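Long-range contacts in acyltransferase (Actinoplanes teichomyceticus, PDB 4Q38), which probably transfers long aliphatic acyl groups from acyl-CoA to the amino sugar of teicoplanin-type glycopeptide antibiotics: residues R193-S197 and L208-E214; S250-L254 and H329-G333; H100-A106 and L184-L188; R190-L194 and W215-L219. Where two conformers were deposited one is given. Numbering follows the deposited sequence.

Interactions 1, 2 and 4 belong to the GNAT-like half of the chain and share one mixed sheet, whereas interaction 3 ties two loops of the helical N-terminal half together just before that sheet begins. Interaction 1 is buried and strand-like, built on paired main-chain hydrogen bonds; interaction 2, also largely buried, is a shorter strand pairing that ends beside the coenzyme thiol. Interactions 3 and 4 are partly buried, and in both arginine side chains bind carbonyl oxygens of irregular loops. Arg193 and Leu194 serve interactions 1 and 4 alike. Val212 packs on Met253 to join interactions 1 and 2, and Leu188 of interaction 3 touches Ser197 and His211.

Interaction 1: R193-S197 and L208-E214; sequences RLQFS and LGLHVPE. With TEC (2-amino-6-O-decanoyl-2-deoxy-beta-D-glucopyranose), chain E.
Phe196 lays its ring beside Leu210, CE1 to CD1 3.8 Å, on the face of a β hairpin that packs against helix 221-238 in the GNAT-like domain. Strands 194-197 and 208-211 run antiparallel, their short axes approaching to 4.4 Å with N-to-C directions 154° apart. Gln195 with His211 (CA-CA 5.0 Å) and Ser197 with Gly209 (4.8 Å) are hydrogen-bonded pairs; Phe196 with Leu210 (4.8 Å) is the non-hydrogen-bonded pair between them. The bonds are Gln195 N to His211 O and His211 N to Gln195 O, both 2.9 Å, then Ser197 N to Gly209 O 2.9 Å and Gly209 N to Ser197 O 2.8 Å. On the face carrying Phe196, whose chi1 is m, Leu194 CD1 also meets Leu210 CD1 at 3.8 Å. On the opposite face Ser197 (chi1 p) hydrogen-bonds through OG to His211 NE2 (chi1 m) at 2.8 Å; a CB on Gly209 would clash with this hydroxyl. Just ahead of strand 194-197, Arg193 (chi1 t, chi2 p) donates from NH1 and NH2 to Pro213 O at 2.9 and 3.0 Å, and NH2 also bonds Gly217 O. The end of strand 206-211 lines the substrate pocket, as in GNAT enzymes, where this region receives the pantetheine: Val212 O accepts from the coenzyme. His211 ND1 lies 3.1 Å from TEC C6, and Val212 N donates to TEC OAW at 2.9 Å.

Interaction 2: S250-L254 and H329-G333; sequences SSWML and HMRTG. With COA (coenzyme A), chain D.
The acyl-CoA site of the GNAT-like fold is bordered here by the end of strand 246-251, which pairs antiparallel with the start of strand 331-336. Ser250 and Thr332 form a non-hydrogen-bonded pair with CA atoms 4.2 Å apart; Ser251 and Arg331 form the hydrogen-bonded pair, CA-CA 5.6 Å, with Ser251 N to Arg331 O at 3.0 Å and Arg331 N to Ser251 O at 3.1 Å. Ser250 and Thr332, both chi1 m, share a hydrogen bond between OG and OG1 of 2.7 Å, while Ser250 CB meets Met330 SD at 3.7 Å. After Ser251 the chain leaves the extended conformation for a 3-10 turn over 252-254. Ser251 (chi1 t) starts it as an ST turn, its OG accepting from Met253 N at 3.0 Å, and its O accepts from Leu254 N at 3.2 Å. The turn brings Leu254 (chi1 m, chi2 t) back over the partner strand, CB to Arg331 CB 3.9 Å and CD1 to Gly333 N 3.9 Å. The end of Arg331 leads away, to a salt bridge with Asp279. Trp252 (chi1 p) points away from strand 331-333 to the cofactor, its ring meeting that of Phe296. Its NE1 donates to COA O5P at 3.1 Å, Met253 CE lies 3.2 Å from COA C3P, and Ser251 OG is 3.1 Å from the thiol sulfur S1P.

Interaction 3: H100-A106 and L184-L188; sequences HMGDHRA and LRGIL
Gly102 N donates to Arg185 O at 2.7 Å, and Arg185 returns its guanidinium to the same loop: NH1 donates to Ala106 O at 2.9 Å and, weakly, to Asp103 O at 3.0 Å. A water accepts from Arg185 NH2 and donates to Ala106 O, both at 2.7 Å. The side chain (chi1 m, chi2 t, chi3 m) threads past His100, whose O is 3.4 Å from Arg185 CD; its NE bonds Thr181 O. Residues 100-103 form a type II turn, closed by Asp103 N to His100 O at 2.8 Å, with Gly102 at positive phi (75/4). Asp103 OD1 accepts from Arg105 N at 3.1 Å, an Asx turn. Across the contact, helix 177-184 ends in a Schellman motif, with Gly186 at 64/29, just before strand 188-191. The CA atoms of Met101 and Arg185 are 4.3 Å apart. Packing flanks this pair: Met101 CE reaches Leu184 O at 3.3 Å, and Ile187 (chi1 p) sets CG2 3.6 Å from Gly102 C and CD1 4.0 Å from His104 CB. With main-chain carbonyls as acceptors of Arg185 NH1, the tie between the loop after helix 84-98 and the end of helix 177-184 depends on backbone shape rather than opposite charge.

Interaction 4: R190-L194 and W215-L219; sequences RLGRL and WGGPL. With COA (coenzyme A), chain D.
Trp215 opens residues 215-219, its CA-to-CB bond pointing away from residues 190-194 and its carbonyl held by Arg190, from NH2 at 2.8 Å and, weakly, from NH1 at 3.2 Å to Trp215 O. Arg190 is extended (chi1, chi2 and chi3 all t), and its NE donates to Gly192 O at 2.8 Å. Next comes Gly216, at 122/11, where a CB would run into Arg190 NH2; its CA and Trp215 O lie over one face of the Arg193 guanidinium, and Arg193 stands nearest it, CA to CA 6.4 Å. Gly217, phi/psi 78/-169, turns its carbonyl to the edge of that guanidinium: Arg193 NE to Gly217 O is 3.0 Å and NH2 to the same O 2.8 Å. Arg193 (chi1 t, chi2 p) also bonds Pro213 O through NH1, so one side chain spans the loop between strand 206-211 and helix 221-238. In the GNAT fold this loop, just ahead of the helix, is where the coenzyme pyrophosphate is received. Pro218 follows, extended at -61/157, its CA 3.4 Å from COA O4A. Leu219 then donates from N to COA O4A at 2.7 Å, while its CD2 meets Leu194 CD2 at 3.9 Å and Arg193 CG at 4.0 Å. Arg193 NH2 itself lies 3.3 Å from the pantetheine methyl, COA CEP.

Interaction 1: R193-S197 and L208-E214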
# COMPACT_ATOMS: atom_id res chain seq x y z
N ARG A 193 -3.95 -0.80 15.21
CA ARG A 193 -4.47 0.27 14.34
C ARG A 193 -3.42 0.75 13.33
O ARG A 193 -3.76 1.15 12.22
CB ARG A 193 -5.00 1.45 15.18
CG ARG A 193 -5.74 2.53 14.38
CD ARG A 193 -6.95 1.92 13.69
NE ARG A 193 -7.58 2.78 12.67
CZ ARG A 193 -7.14 2.96 11.43
NH1 ARG A 193 -6.01 2.38 11.00
NH2 ARG A 193 -7.83 3.73 10.60
N LEU A 194 -2.15 0.72 13.73
CA LEU A 194 -1.06 1.21 12.88
C LEU A 194 -0.26 0.09 12.25
O LEU A 194 -0.21 -1.02 12.78
CB LEU A 194 -0.09 2.05 13.72
CG LEU A 194 -0.66 3.17 14.57
CD1 LEU A 194 0.50 3.76 15.35
CD2 LEU A 194 -1.34 4.20 13.68
N GLN A 195 0.39 0.40 11.13
CA GLN A 195 1.38 -0.45 10.50
C GLN A 195 2.78 0.12 10.72
O GLN A 195 2.95 1.33 10.86
CB GLN A 195 1.17 -0.50 9.00
CG GLN A 195 -0.13 -1.14 8.54
CD GLN A 195 -0.50 -0.65 7.16
OE1 GLN A 195 -0.25 0.51 6.83
NE2 GLN A 195 -1.07 -1.53 6.33
N PHE A 196 3.76 -0.77 10.72
CA PHE A 196 5.18 -0.39 10.83
C PHE A 196 5.99 -1.10 9.77
O PHE A 196 5.86 -2.31 9.59
CB PHE A 196 5.73 -0.73 12.22
CG PHE A 196 5.07 0.02 13.34
CD1 PHE A 196 5.52 1.28 13.71
CD2 PHE A 196 3.96 -0.51 14.00
CE1 PHE A 196 4.89 2.00 14.73
CE2 PHE A 196 3.33 0.19 15.02
CZ PHE A 196 3.78 1.45 15.38
N SER A 197 6.84 -0.34 9.08
CA SER A 197 7.75 -0.92 8.10
C SER A 197 9.21 -0.84 8.56
O SER A 197 9.63 0.15 9.16
CB SER A 197 7.63 -0.18 6.76
OG SER A 197 7.83 1.21 6.97
N LEU A 208 11.63 2.71 12.13
CA LEU A 208 10.38 2.12 11.64
C LEU A 208 9.53 3.18 10.96
O LEU A 208 9.29 4.25 11.52
CB LEU A 208 9.62 1.45 12.78
CG LEU A 208 10.34 0.32 13.53
CD1 LEU A 208 9.44 -0.13 14.68
CD2 LEU A 208 10.67 -0.88 12.65
N GLY A 209 9.09 2.88 9.74
CA GLY A 209 8.10 3.73 9.09
C GLY A 209 6.76 3.46 9.77
O GLY A 209 6.44 2.31 10.07
N LEU A 210 6.01 4.50 10.05
CA LEU A 210 4.69 4.34 10.69
C LEU A 210 3.66 4.68 9.63
O LEU A 210 3.82 5.65 8.91
CB LEU A 210 4.57 5.23 11.93
CG LEU A 210 3.30 5.18 12.79
CD1 LEU A 210 3.64 5.60 14.21
CD2 LEU A 210 2.18 6.06 12.23
N HIS A 211 2.60 3.87 9.52
CA HIS A 211 1.59 4.08 8.48
C HIS A 211 0.21 3.84 9.05
O HIS A 211 0.05 3.08 10.00
CB HIS A 211 1.83 3.14 7.29
CG HIS A 211 3.27 3.06 6.87
ND1 HIS A 211 3.81 3.89 5.96
CD2 HIS A 211 4.30 2.22 7.28
CE1 HIS A 211 5.12 3.60 5.79
NE2 HIS A 211 5.42 2.57 6.59
N VAL A 212 -0.79 4.49 8.46
CA VAL A 212 -2.17 4.39 8.95
C VAL A 212 -3.04 3.85 7.81
O VAL A 212 -3.36 4.59 6.87
CB VAL A 212 -2.71 5.75 9.47
CG1 VAL A 212 -4.13 5.58 10.02
CG2 VAL A 212 -1.80 6.35 10.54
N PRO A 213 -3.41 2.57 7.88
CA PRO A 213 -4.35 2.04 6.90
C PRO A 213 -5.74 2.64 7.12
O PRO A 213 -6.07 3.08 8.23
CB PRO A 213 -4.36 0.53 7.18
CG PRO A 213 -3.85 0.38 8.57
CD PRO A 213 -2.96 1.55 8.85
N GLU A 214 -6.54 2.68 6.08
CA GLU A 214 -7.84 3.33 6.18
C GLU A 214 -8.78 2.52 7.08
O GLU A 214 -9.41 3.07 7.97
CB GLU A 214 -8.47 3.54 4.80
CG GLU A 214 -9.88 4.14 4.90
CD GLU A 214 -10.51 4.40 3.55
OE1 GLU A 214 -9.91 5.12 2.73
OE2 GLU A 214 -11.61 3.87 3.32
CAV TEC E . -1.15 12.25 13.78
CAU TEC E . -1.07 10.74 13.76
CAT TEC E . 0.29 10.24 13.34
CAS TEC E . 0.84 10.99 12.17
CAR TEC E . 1.84 10.14 11.44
CAQ TEC E . 1.21 9.72 10.16
CAP TEC E . 2.10 8.87 9.32
CAO TEC E . 1.22 8.20 8.33
CAN TEC E . 1.94 7.88 7.08
CAM TEC E . 1.14 6.97 6.19
OAW TEC E . 0.09 6.50 6.56
O6 TEC E . 1.63 6.87 4.94
C6 TEC E . 1.84 5.60 4.35
C5 TEC E . 0.94 5.38 3.12
O5 TEC E . 1.65 4.91 2.01
C1 TEC E . 0.69 5.23 0.96
O1 TEC E . 1.13 5.55 -0.22
C2 TEC E . -0.27 4.08 0.88
N2 TEC E . -1.23 4.38 -0.17
C3 TEC E . -0.95 4.19 2.16
O3 TEC E . -1.53 3.00 2.18
C4 TEC E . -0.06 4.32 3.37
O4 TEC E . -0.78 4.75 4.36

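Interaction 2: S250-L254 and H329-G333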
# COMPACT_ATOMS: atom_id res chain seq x y z
N SER A 250 5.63 10.41 7.38
CA SER A 250 5.44 11.52 6.43
C SER A 250 3.98 11.48 5.99
O SER A 250 3.51 10.45 5.51
CB SER A 250 6.34 11.39 5.20
OG SER A 250 7.71 11.37 5.55
N SER A 251 3.26 12.57 6.19
CA SER A 251 1.82 12.54 5.94
C SER A 251 1.20 13.93 5.85
O SER A 251 1.67 14.88 6.47
CB SER A 251 1.11 11.77 7.06
OG SER A 251 -0.28 11.63 6.78
N TRP A 252 0.12 14.01 5.08
CA TRP A 252 -0.75 15.18 5.12
C TRP A 252 -1.24 15.45 6.54
O TRP A 252 -1.54 16.60 6.89
CB TRP A 252 -1.93 14.97 4.19
CG TRP A 252 -2.82 13.81 4.59
CD1 TRP A 252 -2.73 12.48 4.17
CD2 TRP A 252 -3.97 13.84 5.51
NE1 TRP A 252 -3.71 11.72 4.76
CE2 TRP A 252 -4.49 12.47 5.56
CE3 TRP A 252 -4.59 14.84 6.27
CZ2 TRP A 252 -5.58 12.13 6.34
CZ3 TRP A 252 -5.69 14.48 7.05
CH2 TRP A 252 -6.17 13.15 7.09
N MET A 253 -1.28 14.39 7.36
CA MET A 253 -1.80 14.43 8.75
C MET A 253 -0.96 15.29 9.68
O MET A 253 -1.45 15.76 10.71
CB MET A 253 -1.77 13.04 9.37
CG MET A 253 -2.96 12.15 9.09
SD MET A 253 -2.64 10.64 10.01
CE MET A 253 -3.30 9.44 8.87
N LEU A 254 0.31 15.42 9.35
CA LEU A 254 1.25 16.12 10.20
C LEU A 254 1.32 17.61 9.85
O LEU A 254 2.09 18.33 10.46
CB LEU A 254 2.63 15.48 10.10
CG LEU A 254 2.76 14.15 10.87
CD1 LEU A 254 4.13 13.52 10.61
CD2 LEU A 254 2.52 14.34 12.36
N HIS A 329 0.44 20.58 2.74
CA HIS A 329 1.80 20.06 2.65
C HIS A 329 1.98 18.80 3.44
O HIS A 329 1.54 18.70 4.59
CB HIS A 329 2.82 21.09 3.14
CG HIS A 329 2.60 22.47 2.57
ND1 HIS A 329 2.64 22.73 1.25
CD2 HIS A 329 2.32 23.69 3.20
CE1 HIS A 329 2.40 24.04 1.03
NE2 HIS A 329 2.20 24.63 2.23
N MET A 330 2.65 17.83 2.83
CA MET A 330 3.12 16.65 3.56
C MET A 330 4.19 17.11 4.53
O MET A 330 5.09 17.85 4.16
CB MET A 330 3.71 15.62 2.60
CG MET A 330 4.09 14.31 3.28
SD MET A 330 4.97 13.17 2.20
CE MET A 330 6.61 13.89 2.21
N ARG A 331 4.10 16.67 5.78
CA ARG A 331 5.16 16.99 6.74
C ARG A 331 5.74 15.70 7.28
O ARG A 331 5.08 14.66 7.26
CB ARG A 331 4.64 17.90 7.86
CG ARG A 331 4.10 19.25 7.40
CD ARG A 331 5.14 20.15 6.74
NE ARG A 331 6.30 20.44 7.59
CZ ARG A 331 6.36 21.42 8.48
NH1 ARG A 331 5.32 22.23 8.67
NH2 ARG A 331 7.45 21.58 9.20
N THR A 332 6.98 15.78 7.75
CA THR A 332 7.72 14.63 8.21
C THR A 332 8.15 14.86 9.66
O THR A 332 8.57 15.96 10.02
CB THR A 332 8.95 14.38 7.31
OG1 THR A 332 8.50 13.96 6.02
CG2 THR A 332 9.87 13.31 7.88
N GLY A 333 8.01 13.83 10.48
CA GLY A 333 8.40 13.91 11.87
C GLY A 333 8.68 12.55 12.45
O GLY A 333 8.61 11.53 11.74
N1A COA D . -12.08 11.48 5.03
C2A COA D . -13.14 12.23 5.41
N3A COA D . -13.32 12.68 6.66
C4A COA D . -12.41 12.40 7.63
C5A COA D . -11.22 11.59 7.29
C6A COA D . -11.10 11.13 5.89
N6A COA D . -10.04 10.39 5.46
N7A COA D . -10.51 11.47 8.42
C8A COA D . -11.17 12.14 9.40
N9A COA D . -12.30 12.68 8.92
C1B COA D . -13.28 13.50 9.68
C2B COA D . -13.78 12.83 10.95
O2B COA D . -14.93 12.03 10.67
C3B COA D . -14.09 14.02 11.83
O3B COA D . -15.31 14.62 11.38
P3B COA D . -16.24 15.57 12.30
O7A COA D . -16.88 14.60 13.24
O8A COA D . -17.13 16.23 11.28
O9A COA D . -15.30 16.54 12.97
C4B COA D . -12.95 14.98 11.48
O4B COA D . -12.62 14.69 10.12
C5B COA D . -11.72 14.86 12.38
O5B COA D . -11.15 13.54 12.25
P1A COA D . -10.01 12.99 13.22
O1A COA D . -10.57 12.57 14.55
O2A COA D . -8.88 13.98 13.19
O3A COA D . -9.52 11.66 12.42
P2A COA D . -10.16 10.19 12.55
O4A COA D . -9.50 9.46 13.69
O5A COA D . -11.66 10.24 12.51
O6A COA D . -9.67 9.56 11.14
CBP COA D . -8.00 8.35 9.81
CCP COA D . -8.28 9.41 10.87
CDP COA D . -6.49 8.36 9.61
CEP COA D . -8.45 7.00 10.35
CAP COA D . -8.74 8.69 8.50
OAP COA D . -8.40 10.01 8.08
C9P COA D . -8.49 7.76 7.32
O9P COA D . -9.03 6.67 7.28
N8P COA D . -7.71 8.21 6.34
C7P COA D . -7.26 7.36 5.24
C6P COA D . -5.91 6.72 5.56
C5P COA D . -4.82 7.78 5.67
O5P COA D . -5.06 8.95 5.39
N4P COA D . -3.63 7.35 6.10
C3P COA D . -2.44 8.18 6.03
C2P COA D . -1.83 8.26 4.64
S1P COA D . -0.35 9.32 4.64

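Interaction 3: H100-A106 and L184-L188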
# COMPACT_ATOMS: atom_id res chain seq x y z
N HIS A 100 13.27 -10.13 -3.43
CA HIS A 100 13.57 -9.14 -2.37
C HIS A 100 12.86 -9.41 -1.07
O HIS A 100 12.70 -8.49 -0.25
CB HIS A 100 13.22 -7.74 -2.86
CG HIS A 100 14.06 -7.27 -4.02
ND1 HIS A 100 15.40 -7.35 -4.01
CD2 HIS A 100 13.70 -6.68 -5.23
CE1 HIS A 100 15.89 -6.84 -5.17
NE2 HIS A 100 14.84 -6.42 -5.91
N MET A 101 12.43 -10.65 -0.86
CA MET A 101 11.77 -11.03 0.38
C MET A 101 12.63 -10.59 1.58
O MET A 101 13.82 -10.91 1.64
CB MET A 101 11.54 -12.54 0.43
CG MET A 101 10.73 -13.01 1.63
SD MET A 101 9.02 -12.42 1.63
CE MET A 101 8.34 -13.38 0.29
N GLY A 102 12.03 -9.85 2.51
CA GLY A 102 12.72 -9.36 3.70
C GLY A 102 13.69 -8.21 3.46
O GLY A 102 14.35 -7.76 4.38
N ASP A 103 13.75 -7.72 2.23
CA ASP A 103 14.72 -6.68 1.89
C ASP A 103 14.06 -5.30 1.72
O ASP A 103 13.47 -5.00 0.69
CB ASP A 103 15.50 -7.10 0.63
CG ASP A 103 16.68 -6.16 0.31
OD1 ASP A 103 16.96 -5.21 1.06
OD2 ASP A 103 17.33 -6.40 -0.71
N HIS A 104 14.20 -4.45 2.74
CA HIS A 104 13.59 -3.12 2.73
C HIS A 104 14.46 -2.10 2.05
O HIS A 104 14.05 -0.96 1.84
CB HIS A 104 13.28 -2.66 4.16
CG HIS A 104 14.50 -2.61 5.05
ND1 HIS A 104 14.88 -3.64 5.82
CD2 HIS A 104 15.44 -1.60 5.26
CE1 HIS A 104 16.01 -3.32 6.48
NE2 HIS A 104 16.34 -2.07 6.14
N ARG A 105 15.68 -2.49 1.71
CA ARG A 105 16.55 -1.58 0.95
C ARG A 105 16.24 -1.57 -0.54
O ARG A 105 16.65 -0.65 -1.26
CB ARG A 105 18.01 -1.91 1.22
CG ARG A 105 18.46 -1.49 2.62
CD ARG A 105 19.89 -1.90 2.89
NE ARG A 105 20.36 -1.40 4.19
CZ ARG A 105 20.30 -2.09 5.32
NH1 ARG A 105 19.78 -3.31 5.34
NH2 ARG A 105 20.76 -1.56 6.45
N ALA A 106 15.50 -2.57 -1.01
CA ALA A 106 15.08 -2.60 -2.41
C ALA A 106 13.90 -1.66 -2.63
O ALA A 106 13.00 -1.59 -1.79
CB ALA A 106 14.73 -4.03 -2.81
N LEU A 184 4.08 -7.93 0.79
CA LEU A 184 4.53 -9.18 0.15
C LEU A 184 6.02 -9.50 0.35
O LEU A 184 6.44 -10.65 0.19
CB LEU A 184 4.19 -9.17 -1.35
CG LEU A 184 2.69 -9.21 -1.69
CD1 LEU A 184 2.46 -9.05 -3.19
CD2 LEU A 184 2.04 -10.48 -1.19
N ARG A 185 6.81 -8.49 0.70
CA ARG A 185 8.20 -8.75 1.06
C ARG A 185 8.39 -8.99 2.55
O ARG A 185 9.51 -9.19 3.01
CB ARG A 185 9.10 -7.61 0.60
CG ARG A 185 9.37 -7.63 -0.90
CD ARG A 185 10.18 -6.43 -1.29
NE ARG A 185 9.43 -5.17 -1.22
CZ ARG A 185 9.99 -3.97 -1.11
NH1 ARG A 185 11.31 -3.85 -0.98
NH2 ARG A 185 9.23 -2.88 -1.09
N GLY A 186 7.30 -8.98 3.32
CA GLY A 186 7.44 -9.19 4.75
C GLY A 186 8.23 -8.10 5.48
O GLY A 186 8.87 -8.37 6.49
N ILE A 187 8.18 -6.89 4.95
CA ILE A 187 8.87 -5.74 5.55
C ILE A 187 7.91 -4.74 6.18
O ILE A 187 8.34 -3.70 6.70
CB ILE A 187 9.80 -5.03 4.53
CG1 ILE A 187 9.01 -4.48 3.34
CG2 ILE A 187 10.88 -6.00 4.07
CD1 ILE A 187 9.75 -3.45 2.50
N LEU A 188 6.61 -5.07 6.16
CA LEU A 188 5.56 -4.24 6.73
C LEU A 188 4.66 -5.14 7.56
O LEU A 188 4.29 -6.23 7.10
CB LEU A 188 4.74 -3.57 5.63
CG LEU A 188 3.55 -2.68 6.05
CD1 LEU A 188 4.01 -1.27 6.37
CD2 LEU A 188 2.51 -2.61 4.95
O HOH W 1 10.69 -0.64 -0.65

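Interaction 4: R190-L194 and W215-L219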
# COMPACT_ATOMS: atom_id res chain seq x y z
N ARG A 190 1.10 -4.99 10.24
CA ARG A 190 0.03 -4.28 10.94
C ARG A 190 -0.00 -4.78 12.39
O ARG A 190 -0.17 -5.97 12.66
CB ARG A 190 -1.33 -4.47 10.26
CG ARG A 190 -2.44 -3.68 10.95
CD ARG A 190 -3.76 -3.64 10.20
NE ARG A 190 -4.67 -2.73 10.89
CZ ARG A 190 -5.71 -2.11 10.34
NH1 ARG A 190 -6.00 -2.30 9.05
NH2 ARG A 190 -6.44 -1.29 11.08
N LEU A 191 0.17 -3.84 13.31
CA LEU A 191 0.23 -4.14 14.72
C LEU A 191 -0.89 -3.38 15.44
O LEU A 191 -0.66 -2.43 16.18
CB LEU A 191 1.62 -3.78 15.28
CG LEU A 191 2.85 -4.42 14.62
CD1 LEU A 191 4.11 -3.96 15.34
CD2 LEU A 191 2.82 -5.95 14.58
N GLY A 192 -2.13 -3.81 15.19
CA GLY A 192 -3.29 -3.09 15.72
C GLY A 192 -3.72 -2.03 14.73
O GLY A 192 -3.85 -2.33 13.54
N ARG A 193 -3.95 -0.80 15.21
CA ARG A 193 -4.47 0.27 14.34
C ARG A 193 -3.42 0.75 13.33
O ARG A 193 -3.76 1.15 12.22
CB ARG A 193 -5.00 1.45 15.18
CG ARG A 193 -5.74 2.53 14.38
CD ARG A 193 -6.95 1.92 13.69
NE ARG A 193 -7.58 2.78 12.67
CZ ARG A 193 -7.14 2.96 11.43
NH1 ARG A 193 -6.01 2.38 11.00
NH2 ARG A 193 -7.83 3.73 10.60
N LEU A 194 -2.15 0.72 13.73
CA LEU A 194 -1.06 1.21 12.88
C LEU A 194 -0.26 0.09 12.25
O LEU A 194 -0.21 -1.02 12.78
CB LEU A 194 -0.09 2.05 13.72
CG LEU A 194 -0.66 3.17 14.57
CD1 LEU A 194 0.50 3.76 15.35
CD2 LEU A 194 -1.34 4.20 13.68
N TRP A 215 -8.84 1.22 6.85
CA TRP A 215 -9.77 0.37 7.60
C TRP A 215 -9.38 0.16 9.02
O TRP A 215 -8.19 0.03 9.34
CB TRP A 215 -9.92 -0.98 6.91
CG TRP A 215 -10.80 -0.92 5.69
CD1 TRP A 215 -11.39 0.20 5.11
CD2 TRP A 215 -11.20 -2.04 4.84
NE1 TRP A 215 -12.12 -0.15 4.00
CE2 TRP A 215 -12.04 -1.48 3.78
CE3 TRP A 215 -10.95 -3.41 4.85
CZ2 TRP A 215 -12.60 -2.27 2.79
CZ3 TRP A 215 -11.52 -4.20 3.84
CH2 TRP A 215 -12.32 -3.64 2.84
N GLY A 216 -10.38 0.13 9.90
CA GLY A 216 -10.13 -0.07 11.31
C GLY A 216 -10.67 1.05 12.18
O GLY A 216 -10.38 1.09 13.37
N GLY A 217 -11.47 1.94 11.59
CA GLY A 217 -12.12 3.03 12.33
C GLY A 217 -11.21 4.21 12.67
O GLY A 217 -10.09 4.30 12.15
N PRO A 218 -11.69 5.13 13.53
CA PRO A 218 -10.92 6.33 13.86
C PRO A 218 -9.58 6.04 14.51
O PRO A 218 -9.38 4.98 15.11
CB PRO A 218 -11.84 7.08 14.85
CG PRO A 218 -13.22 6.61 14.51
CD PRO A 218 -13.05 5.16 14.12
N LEU A 219 -8.67 7.00 14.39
CA LEU A 219 -7.35 6.90 14.99
C LEU A 219 -7.45 7.27 16.48
O LEU A 219 -6.89 8.28 16.92
CB LEU A 219 -6.38 7.83 14.25
CG LEU A 219 -5.00 7.34 13.82
CD1 LEU A 219 -4.06 8.53 13.68
CD2 LEU A 219 -4.41 6.30 14.75
N1A COA D . -12.08 11.48 5.03
C2A COA D . -13.14 12.23 5.41
N3A COA D . -13.32 12.68 6.66
C4A COA D . -12.41 12.40 7.63
C5A COA D . -11.22 11.59 7.29
C6A COA D . -11.10 11.13 5.89
N6A COA D . -10.04 10.39 5.46
N7A COA D . -10.51 11.47 8.42
C8A COA D . -11.17 12.14 9.40
N9A COA D . -12.30 12.68 8.92
C1B COA D . -13.28 13.50 9.68
C2B COA D . -13.78 12.83 10.95
O2B COA D . -14.93 12.03 10.67
C3B COA D . -14.09 14.02 11.83
O3B COA D . -15.31 14.62 11.38
P3B COA D . -16.24 15.57 12.30
O7A COA D . -16.88 14.60 13.24
O8A COA D . -17.13 16.23 11.28
O9A COA D . -15.30 16.54 12.97
C4B COA D . -12.95 14.98 11.48
O4B COA D . -12.62 14.69 10.12
C5B COA D . -11.72 14.86 12.38
O5B COA D . -11.15 13.54 12.25
P1A COA D . -10.01 12.99 13.22
O1A COA D . -10.57 12.57 14.55
O2A COA D . -8.88 13.98 13.19
O3A COA D . -9.52 11.66 12.42
P2A COA D . -10.16 10.19 12.55
O4A COA D . -9.50 9.46 13.69
O5A COA D . -11.66 10.24 12.51
O6A COA D . -9.67 9.56 11.14
CBP COA D . -8.00 8.35 9.81
CCP COA D . -8.28 9.41 10.87
CDP COA D . -6.49 8.36 9.61
CEP COA D . -8.45 7.00 10.35
CAP COA D . -8.74 8.69 8.50
OAP COA D . -8.40 10.01 8.08
C9P COA D . -8.49 7.76 7.32
O9P COA D . -9.03 6.67 7.28
N8P COA D . -7.71 8.21 6.34
C7P COA D . -7.26 7.36 5.24
C6P COA D . -5.91 6.72 5.56
C5P COA D . -4.82 7.78 5.67
O5P COA D . -5.06 8.95 5.39
N4P COA D . -3.63 7.35 6.10
C3P COA D . -2.44 8.18 6.03
C2P COA D . -1.83 8.26 4.64
S1P COA D . -0.35 9.32 4.64